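Local coordinates for protein A6 homolog (Fowlpox virus, PDB 6BR8), which binds phospholipids and probably plays an essential role in the transition from immature to mature poxvirus virions, at residues E156-L161 with I216-C221. Numbering follows the deposited sequence.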
ATOM      1  N   GLU A 156     -15.927  12.273  -3.312  1.00 64.33           N
ATOM      2  CA  GLU A 156     -15.919  13.382  -4.256  1.00 64.98           C
ATOM      3  C   GLU A 156     -14.826  14.403  -3.959  1.00 60.50           C
ATOM      4  O   GLU A 156     -14.281  15.010  -4.884  1.00 54.03           O
ATOM      5  CB  GLU A 156     -17.281  14.070  -4.259  1.00 54.36           C
ATOM      6  CG  GLU A 156     -17.392  15.227  -5.233  1.00 80.29           C
ATOM      7  CD  GLU A 156     -17.368  16.575  -4.534  1.00103.39           C
ATOM      8  OE1 GLU A 156     -17.255  16.593  -3.286  1.00105.02           O
ATOM      9  OE2 GLU A 156     -17.471  17.612  -5.230  1.00113.71           O
ATOM     10  N   ARG A 157     -14.499  14.631  -2.689  1.00 60.42           N
ATOM     11  CA  ARG A 157     -13.418  15.556  -2.413  1.00 53.16           C
ATOM     12  C   ARG A 157     -12.107  14.958  -2.866  1.00 55.53           C
ATOM     13  O   ARG A 157     -11.267  15.660  -3.436  1.00 57.81           O
ATOM     14  CB  ARG A 157     -13.385  15.919  -0.935  1.00 73.81           C
ATOM     15  CG  ARG A 157     -14.614  16.673  -0.436  1.00 81.34           C
ATOM     16  CD  ARG A 157     -14.567  16.786   1.070  1.00 82.72           C
ATOM     17  NE  ARG A 157     -13.458  17.624   1.520  1.00 88.01           N
ATOM     18  CZ  ARG A 157     -12.884  17.529   2.715  1.00 80.59           C
ATOM     19  NH1 ARG A 157     -13.305  16.620   3.580  1.00 68.05           N
ATOM     20  NH2 ARG A 157     -11.891  18.345   3.045  1.00 82.00           N
ATOM     21  N   LEU A 158     -11.954  13.651  -2.678  1.00 52.44           N
ATOM     22  CA  LEU A 158     -10.782  12.938  -3.170  1.00 64.18           C
ATOM     23  C   LEU A 158     -10.687  13.026  -4.691  1.00 60.57           C
ATOM     24  O   LEU A 158      -9.597  13.168  -5.265  1.00 50.39           O
ATOM     25  CB  LEU A 158     -10.871  11.483  -2.715  1.00 63.42           C
ATOM     26  CG  LEU A 158      -9.611  10.709  -2.381  1.00 75.47           C
ATOM     27  CD1 LEU A 158      -8.826  11.472  -1.328  1.00 74.19           C
ATOM     28  CD2 LEU A 158     -10.006   9.321  -1.875  1.00 70.59           C
ATOM     29  N   HIS A 159     -11.824  12.933  -5.367  1.00 56.28           N
ATOM     30  CA  HIS A 159     -11.795  12.984  -6.822  1.00 64.06           C
ATOM     31  C   HIS A 159     -11.387  14.369  -7.289  1.00 61.07           C
ATOM     32  O   HIS A 159     -10.580  14.521  -8.220  1.00 54.85           O
ATOM     33  CB  HIS A 159     -13.158  12.611  -7.390  1.00 61.84           C
ATOM     34  CG  HIS A 159     -13.163  12.479  -8.872  1.00 77.98           C
ATOM     35  ND1 HIS A 159     -14.112  13.081  -9.671  1.00 84.78           N
ATOM     36  CD2 HIS A 159     -12.330  11.821  -9.710  1.00 75.30           C
ATOM     37  CE1 HIS A 159     -13.865  12.795 -10.937  1.00 83.50           C
ATOM     38  NE2 HIS A 159     -12.789  12.032 -10.990  1.00 75.76           N
ATOM     39  N   VAL A 160     -11.918  15.393  -6.623  1.00 49.02           N
ATOM     40  CA  VAL A 160     -11.521  16.757  -6.917  1.00 45.67           C
ATOM     41  C   VAL A 160     -10.023  16.929  -6.693  1.00 57.69           C
ATOM     42  O   VAL A 160      -9.296  17.394  -7.582  1.00 54.18           O
ATOM     43  CB  VAL A 160     -12.354  17.736  -6.079  1.00 54.57           C
ATOM     44  CG1 VAL A 160     -11.818  19.136  -6.221  1.00 47.21           C
ATOM     45  CG2 VAL A 160     -13.816  17.665  -6.535  1.00 49.20           C
ATOM     46  N   LEU A 161      -9.531  16.504  -5.528  1.00 47.07           N
ATOM     47  CA  LEU A 161      -8.122  16.692  -5.228  1.00 48.58           C
ATOM     48  C   LEU A 161      -7.247  15.948  -6.248  1.00 50.39           C
ATOM     49  O   LEU A 161      -6.280  16.507  -6.772  1.00 49.15           O
ATOM     50  CB  LEU A 161      -7.836  16.244  -3.792  1.00 49.86           C
ATOM     51  CG  LEU A 161      -6.345  16.092  -3.429  1.00 57.00           C
ATOM     52  CD1 LEU A 161      -5.683  17.464  -3.550  1.00 50.53           C
ATOM     53  CD2 LEU A 161      -6.128  15.461  -2.053  1.00 60.08           C
ATOM     54  N   ILE A 216      -5.221  15.804   4.539  1.00 50.45           N
ATOM     55  CA  ILE A 216      -5.448  15.417   5.925  1.00 46.25           C
ATOM     56  C   ILE A 216      -6.931  15.500   6.252  1.00 56.66           C
ATOM     57  O   ILE A 216      -7.516  14.567   6.817  1.00 51.74           O
ATOM     58  CB  ILE A 216      -4.626  16.317   6.855  1.00 44.58           C
ATOM     59  CG1 ILE A 216      -3.133  16.127   6.578  1.00 54.18           C
ATOM     60  CG2 ILE A 216      -5.030  16.101   8.348  1.00 44.04           C
ATOM     61  CD1 ILE A 216      -2.585  14.811   7.048  1.00 54.74           C
ATOM     62  N   SER A 217      -7.553  16.635   5.924  1.00 44.07           N
ATOM     63  CA  SER A 217      -8.972  16.820   6.205  1.00 48.89           C
ATOM     64  C   SER A 217      -9.802  15.676   5.653  1.00 55.39           C
ATOM     65  O   SER A 217     -10.557  15.042   6.389  1.00 54.19           O
ATOM     66  CB  SER A 217      -9.457  18.123   5.605  1.00 40.68           C
ATOM     67  OG  SER A 217     -10.868  18.178   5.635  1.00 54.34           O
ATOM     68  N   ILE A 218      -9.660  15.394   4.351  1.00 52.97           N
ATOM     69  CA  ILE A 218     -10.399  14.303   3.724  1.00 56.12           C
ATOM     70  C   ILE A 218     -10.196  13.006   4.488  1.00 63.59           C
ATOM     71  O   ILE A 218     -11.162  12.342   4.881  1.00 61.71           O
ATOM     72  CB  ILE A 218      -9.965  14.141   2.261  1.00 54.64           C
ATOM     73  CG1 ILE A 218     -10.611  15.216   1.388  1.00 57.27           C
ATOM     74  CG2 ILE A 218     -10.272  12.731   1.774  1.00 57.24           C
ATOM     75  CD1 ILE A 218     -10.099  15.196  -0.022  1.00 62.96           C
ATOM     76  N   VAL A 219      -8.934  12.606   4.689  1.00 54.93           N
ATOM     77  CA  VAL A 219      -8.705  11.327   5.343  1.00 46.88           C
ATOM     78  C   VAL A 219      -9.207  11.350   6.788  1.00 56.47           C
ATOM     79  O   VAL A 219      -9.796  10.372   7.264  1.00 49.94           O
ATOM     80  CB  VAL A 219      -7.224  10.948   5.225  1.00 53.87           C
ATOM     81  CG1 VAL A 219      -6.946   9.605   5.882  1.00 59.16           C
ATOM     82  CG2 VAL A 219      -6.867  10.898   3.741  1.00 39.63           C
ATOM     83  N   GLN A 220      -9.044  12.475   7.490  1.00 48.83           N
ATOM     84  CA  GLN A 220      -9.538  12.538   8.857  1.00 48.83           C
ATOM     85  C   GLN A 220     -11.051  12.409   8.895  1.00 58.10           C
ATOM     86  O   GLN A 220     -11.604  11.793   9.816  1.00 56.64           O
ATOM     87  CB  GLN A 220      -9.115  13.845   9.538  1.00 44.38           C
ATOM     88  CG  GLN A 220      -9.634  13.934  10.999  1.00 42.15           C
ATOM     89  CD  GLN A 220      -8.829  13.043  11.925  1.00 54.06           C
ATOM     90  OE1 GLN A 220      -7.612  13.156  11.992  1.00 56.14           O
ATOM     91  NE2 GLN A 220      -9.500  12.128  12.617  1.00 52.34           N
ATOM     92  N   CYS A 221     -11.743  13.032   7.935  1.00 48.96           N
ATOM     93  CA  CYS A 221     -13.195  12.929   7.889  1.00 58.45           C
ATOM     94  C   CYS A 221     -13.647  11.536   7.519  1.00 61.06           C
ATOM     95  O   CYS A 221     -14.771  11.162   7.850  1.00 70.45           O
ATOM     96  CB  CYS A 221     -13.785  13.939   6.902  1.00 63.67           C
ATOM     97  SG  CYS A 221     -13.740  15.607   7.542  1.00 68.04           S
TER
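Arg157 NH2 donates a nearly straight hydrogen bond to Ser217 OG, 2.8 Å long with an N-H...O angle of 174°. OG lies in the guanidinium plane. With OG anti to its own backbone N (chi1 168°), Ser217 presents the hydroxyl to the arginine. Cys221 SG also sits near that plane, 4.1 Å from Arg157 NH1. Ile218 takes one face of the same group: its CG1 stands 3.5 Å above the guanidinium centre. The two side chains run past one another in opposing senses, and Ile218 CD1 reaches Arg157 CB at 3.5 Å. The other branch of Ile218, CG2, touches Leu158 CD1 at 3.6 Å. Leu161 CD2 approaches Ile218 CD1 more loosely, at 4.5 Å. The segments, on helices 156-170 and 212-225, run nearly antiparallel (158°), their axes 10.2 Å apart at closest approach. This pairing belongs to the mostly helical, lipid-binding part of A6. Leu158 comes close to a bound phosphatidylethanolamine, and Val219 lines a pocket for the same kind of lipid. The chemistry is split: the aliphatic contacts gather around the buried Ile218, while the guanidinium of the exposed Arg157 gives one hydrogen bond to a neutral hydroxyl, so the polar link across these segments is not a salt bridge.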